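Local coordinates for protein beta sliding clamp (Caulobacter crescentus, PDB 5WCE) that forms a head-to-tail ring-shaped homodimer around DNA and probably confers processivity by tethering DNA polymerases and other proteins to it, at residues 189-194 with 259-264; 275-280 with 339-344; 349-354 with 358-363. All coordinates share one frame; numbering follows the deposited sequence.

Interaction 1: 189-194 with 259-264; sequences LALAEM and RVIPRD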
loop_
_atom_site.group_PDB
_atom_site.type_symbol
_atom_site.label_atom_id
_atom_site.label_comp_id
_atom_site.label_asym_id
_atom_site.label_seq_id
_atom_site.Cartn_x
_atom_site.Cartn_y
_atom_site.Cartn_z
ATOM N N LEU A 189 18.769 -20.630 -1.073
ATOM C CA LEU A 189 18.128 -21.547 -1.981
ATOM C C LEU A 189 16.858 -22.112 -1.367
ATOM O O LEU A 189 16.737 -22.366 -0.112
ATOM C CB LEU A 189 19.107 -22.638 -2.391
ATOM C CG LEU A 189 18.608 -23.730 -3.367
ATOM C CD1 LEU A 189 19.713 -24.210 -4.295
ATOM C CD2 LEU A 189 17.992 -24.927 -2.597
ATOM N N ALA A 190 15.912 -22.396 -2.245
ATOM C CA ALA A 190 14.663 -23.055 -1.865
ATOM C C ALA A 190 14.352 -24.165 -2.827
ATOM O O ALA A 190 14.541 -24.008 -4.048
ATOM C CB ALA A 190 13.527 -22.078 -1.827
ATOM N N LEU A 191 13.915 -25.301 -2.283
ATOM C CA LEU A 191 13.615 -26.476 -3.059
ATOM C C LEU A 191 12.271 -27.029 -2.568
ATOM O O LEU A 191 12.040 -27.139 -1.336
ATOM C CB LEU A 191 14.745 -27.498 -2.916
ATOM C CG LEU A 191 14.602 -28.868 -3.604
ATOM C CD1 LEU A 191 15.946 -29.535 -3.805
ATOM C CD2 LEU A 191 13.657 -29.841 -2.919
ATOM N N ALA A 192 11.383 -27.370 -3.513
ATOM C CA ALA A 192 10.142 -28.049 -3.200
ATOM C C ALA A 192 9.835 -29.069 -4.265
ATOM O O ALA A 192 10.153 -28.869 -5.454
ATOM C CB ALA A 192 9.010 -27.069 -3.040
ATOM N N GLU A 193 9.264 -30.194 -3.861
ATOM C CA GLU A 193 8.989 -31.247 -4.813
ATOM C C GLU A 193 7.730 -32.014 -4.463
ATOM O O GLU A 193 7.223 -31.945 -3.339
ATOM C CB GLU A 193 10.193 -32.168 -4.942
ATOM C CG GLU A 193 10.421 -33.049 -3.706
ATOM C CD GLU A 193 11.778 -33.668 -3.606
ATOM O OE1 GLU A 193 12.565 -33.522 -4.562
ATOM O OE2 GLU A 193 12.026 -34.341 -2.553
ATOM N N MET A 194 7.232 -32.729 -5.474
ATOM C CA MET A 194 6.039 -33.571 -5.371
ATOM C C MET A 194 6.254 -34.822 -6.198
ATOM O O MET A 194 7.138 -34.834 -7.050
ATOM C CB MET A 194 4.820 -32.832 -5.903
ATOM C CG MET A 194 4.929 -32.455 -7.420
ATOM S SD MET A 194 3.532 -31.515 -8.066
ATOM C CE MET A 194 2.372 -32.879 -8.114
ATOM N N ARG A 259 25.219 -29.645 -5.658
ATOM C CA ARG A 259 26.541 -29.421 -5.036
ATOM C C ARG A 259 26.529 -28.430 -3.874
ATOM O O ARG A 259 27.424 -28.421 -3.023
ATOM C CB ARG A 259 27.547 -28.940 -6.101
ATOM N N VAL A 260 25.495 -27.606 -3.847
ATOM C CA VAL A 260 25.306 -26.564 -2.859
ATOM C C VAL A 260 24.479 -27.073 -1.665
ATOM O O VAL A 260 24.565 -26.523 -0.575
ATOM C CB VAL A 260 24.580 -25.353 -3.505
ATOM C CG1 VAL A 260 24.544 -24.178 -2.534
ATOM C CG2 VAL A 260 25.282 -24.940 -4.807
ATOM N N ILE A 261 23.636 -28.081 -1.888
ATOM C CA ILE A 261 22.728 -28.558 -0.869
ATOM C C ILE A 261 23.506 -29.544 -0.031
ATOM O O ILE A 261 23.861 -30.637 -0.503
ATOM C CB ILE A 261 21.431 -29.206 -1.415
ATOM C CG1 ILE A 261 20.635 -28.159 -2.196
ATOM C CG2 ILE A 261 20.613 -29.781 -0.253
ATOM C CD1 ILE A 261 19.291 -28.626 -2.712
ATOM N N PRO A 262 23.790 -29.161 1.216
ATOM C CA PRO A 262 24.611 -30.040 2.058
ATOM C C PRO A 262 23.950 -31.380 2.408
ATOM O O PRO A 262 22.786 -31.421 2.817
ATOM C CB PRO A 262 24.872 -29.205 3.319
ATOM C CG PRO A 262 23.892 -28.085 3.296
ATOM C CD PRO A 262 23.181 -28.052 1.964
ATOM N N ARG A 263 24.700 -32.471 2.267
ATOM C CA ARG A 263 24.180 -33.819 2.572
ATOM C C ARG A 263 24.659 -34.349 3.886
ATOM O O ARG A 263 23.992 -35.201 4.471
ATOM C CB ARG A 263 24.622 -34.802 1.499
ATOM C CG ARG A 263 24.062 -34.515 0.125
ATOM C CD ARG A 263 24.680 -35.471 -0.903
ATOM N NE ARG A 263 23.951 -35.346 -2.160
ATOM N N ASP A 264 25.804 -33.874 4.339
ATOM C CA ASP A 264 26.505 -34.492 5.453
ATOM C C ASP A 264 26.585 -33.623 6.684
ATOM O O ASP A 264 27.368 -33.939 7.562
ATOM C CB ASP A 264 27.925 -34.844 4.978
ATOM C CG ASP A 264 27.919 -35.744 3.754
ATOM O OD1 ASP A 264 27.036 -36.626 3.689
ATOM O OD2 ASP A 264 28.776 -35.551 2.861
#

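Interaction 2: 275-280 with 339-344; sequences LFAKAV and DVCGQI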
loop_
_atom_site.group_PDB
_atom_site.type_symbol
_atom_site.label_atom_id
_atom_site.label_comp_id
_atom_site.label_asym_id
_atom_site.label_seq_id
_atom_site.Cartn_x
_atom_site.Cartn_y
_atom_site.Cartn_z
ATOM N N LEU A 275 8.715 -19.244 18.074
ATOM C CA LEU A 275 9.428 -18.488 19.101
ATOM C C LEU A 275 10.748 -17.943 18.517
ATOM O O LEU A 275 11.100 -16.784 18.700
ATOM C CB LEU A 275 9.673 -19.301 20.350
ATOM C CG LEU A 275 10.621 -18.623 21.355
ATOM C CD1 LEU A 275 10.087 -17.245 21.816
ATOM C CD2 LEU A 275 10.930 -19.551 22.509
ATOM N N PHE A 276 11.442 -18.766 17.747
ATOM C CA PHE A 276 12.732 -18.360 17.194
ATOM C C PHE A 276 12.569 -17.217 16.202
ATOM O O PHE A 276 13.292 -16.247 16.266
ATOM C CB PHE A 276 13.454 -19.571 16.552
ATOM C CG PHE A 276 14.780 -19.236 15.946
ATOM C CD1 PHE A 276 15.882 -19.034 16.744
ATOM C CD2 PHE A 276 14.937 -19.202 14.573
ATOM C CE1 PHE A 276 17.123 -18.764 16.177
ATOM C CE2 PHE A 276 16.176 -18.986 14.008
ATOM C CZ PHE A 276 17.266 -18.722 14.825
ATOM N N ALA A 277 11.607 -17.345 15.293
ATOM C CA ALA A 277 11.329 -16.322 14.330
ATOM C C ALA A 277 10.986 -14.972 15.023
ATOM O O ALA A 277 11.466 -13.921 14.612
ATOM C CB ALA A 277 10.190 -16.755 13.413
ATOM N N LYS A 278 10.185 -15.029 16.089
ATOM C CA LYS A 278 9.836 -13.811 16.828
ATOM C C LYS A 278 11.042 -13.173 17.441
ATOM O O LYS A 278 11.159 -11.942 17.418
ATOM C CB LYS A 278 8.743 -14.064 17.876
ATOM C CG LYS A 278 7.387 -14.136 17.207
ATOM C CD LYS A 278 6.339 -14.630 18.174
ATOM C CE LYS A 278 4.993 -14.688 17.477
ATOM N NZ LYS A 278 4.124 -15.466 18.393
ATOM N N ALA A 279 11.957 -14.003 17.940
ATOM C CA ALA A 279 13.197 -13.513 18.523
ATOM C C ALA A 279 14.092 -12.902 17.473
ATOM O O ALA A 279 14.598 -11.821 17.698
ATOM C CB ALA A 279 13.926 -14.593 19.294
ATOM N N VAL A 280 14.307 -13.582 16.346
ATOM C CA VAL A 280 15.065 -13.005 15.244
ATOM C C VAL A 280 14.482 -11.655 14.811
ATOM O O VAL A 280 15.204 -10.707 14.628
ATOM C CB VAL A 280 15.126 -13.930 14.012
ATOM C CG1 VAL A 280 15.836 -13.242 12.845
ATOM C CG2 VAL A 280 15.868 -15.227 14.367
ATOM N N ASP A 339 12.684 -15.515 6.166
ATOM C CA ASP A 339 12.009 -16.093 4.984
ATOM C C ASP A 339 11.849 -17.597 5.093
ATOM O O ASP A 339 10.774 -18.177 4.855
ATOM C CB ASP A 339 12.779 -15.733 3.706
ATOM C CG ASP A 339 12.570 -14.293 3.242
ATOM O OD1 ASP A 339 11.668 -13.573 3.731
ATOM O OD2 ASP A 339 13.408 -13.873 2.431
ATOM N N VAL A 340 12.916 -18.265 5.521
ATOM C CA VAL A 340 12.847 -19.690 5.770
ATOM C C VAL A 340 11.892 -20.045 6.888
ATOM O O VAL A 340 11.059 -20.945 6.706
ATOM C CB VAL A 340 14.267 -20.279 6.045
ATOM C CG1 VAL A 340 14.136 -21.742 6.454
ATOM C CG2 VAL A 340 15.092 -20.146 4.807
ATOM N N CYS A 341 11.980 -19.383 8.048
ATOM C CA CYS A 341 11.061 -19.671 9.126
ATOM C C CYS A 341 9.591 -19.465 8.673
ATOM O O CYS A 341 8.698 -20.185 9.100
ATOM C CB CYS A 341 11.340 -18.796 10.354
ATOM S SG CYS A 341 12.938 -19.168 11.124
ATOM N N GLY A 342 9.368 -18.500 7.793
ATOM C CA GLY A 342 8.033 -18.248 7.181
ATOM C C GLY A 342 7.473 -19.370 6.327
ATOM O O GLY A 342 6.291 -19.400 6.083
ATOM N N GLN A 343 8.314 -20.287 5.855
ATOM C CA GLN A 343 7.885 -21.433 5.050
ATOM C C GLN A 343 7.616 -22.669 5.851
ATOM O O GLN A 343 6.939 -23.547 5.376
ATOM C CB GLN A 343 8.930 -21.757 3.973
ATOM C CG GLN A 343 9.087 -20.655 2.951
ATOM C CD GLN A 343 7.799 -20.411 2.185
ATOM O OE1 GLN A 343 7.010 -21.339 1.952
ATOM N NE2 GLN A 343 7.539 -19.156 1.875
ATOM N N ILE A 344 8.104 -22.724 7.071
ATOM C CA ILE A 344 8.008 -23.922 7.873
ATOM C C ILE A 344 6.536 -24.094 8.270
ATOM O O ILE A 344 5.907 -23.148 8.752
ATOM C CB ILE A 344 8.924 -23.781 9.113
ATOM C CG1 ILE A 344 10.405 -23.743 8.670
ATOM C CG2 ILE A 344 8.667 -24.851 10.140
ATOM C CD1 ILE A 344 10.934 -24.929 7.909
#

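Interaction 3: 349-354 with 358-363; sequences AEFRFA and SPTLVV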
loop_
_atom_site.group_PDB
_atom_site.type_symbol
_atom_site.label_atom_id
_atom_site.label_comp_id
_atom_site.label_asym_id
_atom_site.label_seq_id
_atom_site.Cartn_x
_atom_site.Cartn_y
_atom_site.Cartn_z
ATOM N N ALA A 349 11.407 -26.337 13.550
ATOM C CA ALA A 349 12.287 -26.301 12.416
ATOM C C ALA A 349 13.552 -27.028 12.846
ATOM O O ALA A 349 13.947 -26.981 14.010
ATOM C CB ALA A 349 12.589 -24.889 11.972
ATOM N N GLU A 350 14.143 -27.715 11.901
ATOM C CA GLU A 350 15.409 -28.418 12.098
ATOM C C GLU A 350 16.467 -27.791 11.236
ATOM O O GLU A 350 16.312 -27.685 9.976
ATOM C CB GLU A 350 15.285 -29.916 11.773
ATOM C CG GLU A 350 16.567 -30.714 11.909
ATOM C CD GLU A 350 16.382 -32.190 11.543
ATOM O OE1 GLU A 350 15.358 -32.748 11.876
ATOM O OE2 GLU A 350 17.242 -32.789 10.856
ATOM N N PHE A 351 17.582 -27.441 11.882
ATOM C CA PHE A 351 18.737 -26.868 11.216
ATOM C C PHE A 351 19.884 -27.862 11.273
ATOM O O PHE A 351 20.130 -28.494 12.339
ATOM C CB PHE A 351 19.198 -25.597 11.934
ATOM C CG PHE A 351 18.303 -24.435 11.746
ATOM C CD1 PHE A 351 17.019 -24.407 12.365
ATOM C CD2 PHE A 351 18.712 -23.339 11.014
ATOM C CE1 PHE A 351 16.205 -23.291 12.222
ATOM C CE2 PHE A 351 17.881 -22.246 10.870
ATOM C CZ PHE A 351 16.616 -22.252 11.433
ATOM N N ARG A 352 20.589 -27.992 10.159
ATOM C CA ARG A 352 21.805 -28.824 10.075
ATOM C C ARG A 352 23.006 -27.989 9.654
ATOM O O ARG A 352 23.066 -27.471 8.533
ATOM C CB ARG A 352 21.610 -30.005 9.138
ATOM C CG ARG A 352 20.344 -30.773 9.475
ATOM C CD ARG A 352 20.282 -32.101 8.728
ATOM N NE ARG A 352 19.005 -32.748 8.992
ATOM C CZ ARG A 352 18.500 -33.749 8.276
ATOM N NH1 ARG A 352 19.157 -34.254 7.233
ATOM N NH2 ARG A 352 17.324 -34.280 8.598
ATOM N N PHE A 353 23.979 -27.883 10.547
ATOM C CA PHE A 353 25.157 -27.064 10.343
ATOM C C PHE A 353 26.396 -27.935 10.179
ATOM O O PHE A 353 26.434 -29.080 10.661
ATOM C CB PHE A 353 25.417 -26.176 11.585
ATOM C CG PHE A 353 24.291 -25.270 11.998
ATOM C CD1 PHE A 353 23.318 -25.687 12.880
ATOM C CD2 PHE A 353 24.239 -23.957 11.538
ATOM C CE1 PHE A 353 22.297 -24.832 13.289
ATOM C CE2 PHE A 353 23.203 -23.102 11.966
ATOM C CZ PHE A 353 22.248 -23.531 12.833
ATOM N N ALA A 354 27.379 -27.418 9.461
ATOM C CA ALA A 354 28.720 -28.039 9.401
ATOM C C ALA A 354 29.657 -27.064 10.122
ATOM O O ALA A 354 29.657 -27.055 11.334
ATOM C CB ALA A 354 29.140 -28.351 7.991
ATOM N N SER A 358 30.235 -22.830 6.051
ATOM C CA SER A 358 29.550 -23.749 5.147
ATOM C C SER A 358 28.053 -23.484 5.050
ATOM O O SER A 358 27.427 -23.033 5.992
ATOM C CB SER A 358 29.786 -25.187 5.637
ATOM O OG SER A 358 31.194 -25.450 5.555
ATOM N N PRO A 359 27.454 -23.849 3.901
ATOM C CA PRO A 359 25.994 -23.772 3.796
ATOM C C PRO A 359 25.274 -24.549 4.896
ATOM O O PRO A 359 25.719 -25.636 5.273
ATOM C CB PRO A 359 25.702 -24.413 2.415
ATOM C CG PRO A 359 26.975 -24.245 1.658
ATOM C CD PRO A 359 28.073 -24.410 2.683
ATOM N N THR A 360 24.112 -24.029 5.320
ATOM C CA THR A 360 23.319 -24.588 6.344
ATOM C C THR A 360 22.016 -25.079 5.727
ATOM O O THR A 360 21.430 -24.388 4.961
ATOM C CB THR A 360 23.046 -23.511 7.426
ATOM O OG1 THR A 360 24.290 -23.145 8.045
ATOM C CG2 THR A 360 22.156 -23.991 8.480
ATOM N N LEU A 361 21.574 -26.269 6.120
ATOM C CA LEU A 361 20.326 -26.879 5.631
ATOM C C LEU A 361 19.266 -26.631 6.674
ATOM O O LEU A 361 19.523 -26.764 7.891
ATOM C CB LEU A 361 20.503 -28.397 5.465
ATOM C CG LEU A 361 19.373 -29.181 4.850
ATOM C CD1 LEU A 361 19.248 -28.727 3.416
ATOM C CD2 LEU A 361 19.619 -30.688 4.846
ATOM N N VAL A 362 18.075 -26.262 6.229
ATOM C CA VAL A 362 16.918 -26.196 7.107
ATOM C C VAL A 362 15.869 -27.134 6.539
ATOM O O VAL A 362 15.551 -27.071 5.310
ATOM C CB VAL A 362 16.349 -24.775 7.195
ATOM C CG1 VAL A 362 15.267 -24.703 8.257
ATOM C CG2 VAL A 362 17.473 -23.783 7.499
ATOM N N VAL A 363 15.374 -28.022 7.378
ATOM C CA VAL A 363 14.354 -28.974 6.969
ATOM C C VAL A 363 13.111 -28.796 7.820
ATOM O O VAL A 363 13.170 -28.298 8.946
ATOM C CB VAL A 363 14.810 -30.437 6.938
ATOM C CG1 VAL A 363 15.934 -30.679 5.911
ATOM C CG2 VAL A 363 15.207 -30.940 8.253
HETATM O O HOH W 1 27.061 -24.649 8.723
#

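Interaction 1: 189-194 with 259-264
L189 and L191, the two leucines that receive I261, have their main chain hydrogen-bonded to V373 and K371 of strand 370-374, and these polar bonds belong to the sheet. Across the contact itself the evidence is purely apolar: the close pairs all run between carbon atoms, and the two segments bury only 134 Å² between them. One methyl does most of the work. I261 CD1 reaches L191 CD1 at 3.6 Å and L189 CD2 at 3.9 Å, while the methylene behind it adds a looser approach, CG1 to L189 CD2 at 4.2 Å. The two leucine methyls, L189 CD2 and L191 CD1, stand 5.2 Å apart, and seen from I261 CD1 they lie in directions nearly at a right angle, so the isoleucine tip enters between two branches that follow one another on the same face of the strand, with A190 turned to the other side. Both leucines have CG anti to the backbone N (chi1 180° and 177°), which sends their branches out toward the loop; L189 CA and I261 CA, the closest such pair, are still 8.5 Å apart. I261 is extended too (chi2 -176°), and its side chain crosses each leucine at about a right angle, end-on rather than alongside. V373 also touches both L189 and I261, closing the group from the neighbouring strand. The contact thus packs a loop of the C-terminal domain against a strand of the central domain, at the junction where, as in relatives, polymerase peptide motifs probably dock.

Interaction 2: 275-280 with 339-344
A cysteine sulfur set against the rim of a phenylalanine ring distinguishes this contact: C341 SG lies 5.3 Å from the centroid of the F276 ring and 85° off its normal, so it meets the edge almost in the ring plane. The atom it approaches is F276 CD2, at 4.0 Å. This sulfur-aromatic contact joins helices 273-284 and 334-343, the helix pair of the C-terminal domain, one of three similar domains in each chain of the ring-shaped bacterial processivity factor; as in related rings, such helices probably face the central DNA channel. Two torsions set up the meeting. F276 carries CG anti to its own N (chi1 179°), and C341 turns SG anti to its carbonyl carbon (chi1 -66°). One face of the same ring takes V280 CG2 from its own helix, 3.7 Å above the plane and displaced toward the rim, while L337 also touches the ring, so the sulfur approaches a side chain already packed by neighbours. Small residues permit the close passage of the helices: A277 and C341 are the nearest pair of CA atoms, 6.2 Å apart. Between them the two beta carbons make direct van der Waals contact, A277 CB to C341 CB at 3.9 Å.

Interaction 3: 349-354 with 358-363
E350 and V363 stand side by side and point the same way, with V363 CG2 pressed against the acid's aliphatic stem, 3.7 Å from E350 CB. The glutamate is extended, its CG anti to N, which carries the carboxylate along the valine to R352 on the same face. R352 grips side-on: NE at 2.6 Å and NH2 at 2.7 Å both donate to E350 OE2, on its anti and syn sides, both tilted out of the carboxylate plane, NH2 the more so, the oxygen close to the guanidinium plane. Were E350 an alanine, R352 would probably lose this anchor, its guanidinium left to swing and V363 CG2 losing its cover beyond the beta carbon. R352 in turn lies alongside L361. On the other face, V362 CG1 sits over the F351 ring, 4.2 Å from the centroid and 9° off the normal, a CH-pi contact, while V362 CG2 touches F351 CE2. Farther along, F353 and T360 pass obliquely, with CD2 of F353 3.6 Å from T360 OG1. Four backbone hydrogen bonds set the register, R352 N to L361 O at 2.8 Å being nearly straight. Toward the turn, a water takes the A354 N-H and donates to S358 O. With strands running at 160°, this is an antiparallel beta hairpin, part of the sheet shared by the central and C-terminal domains.

Overall arrangement
All three contacts meet around the sheet through strands 188-195, 370-374, 360-364 and 348-353. Interactions 1 and 3 have centres 11 Å apart and touch on the side carrying L361: P262 CG lies 3.6 Å from P359 O, and I261 CG2 packs on L361 CD1. Interaction 2 lies 14 Å from interaction 3, centre to centre, and meets the opposite face, where V340 CG1 reaches V362 CG1 at 3.6 Å and F276 CE2 approaches F351 CZ. The hairpin stands between interaction 1, at the junction where peptide motifs probably dock, and interaction 2, on the helix side probably facing DNA. The nearest atoms of interactions 1 and 2 are about 6 Å apart.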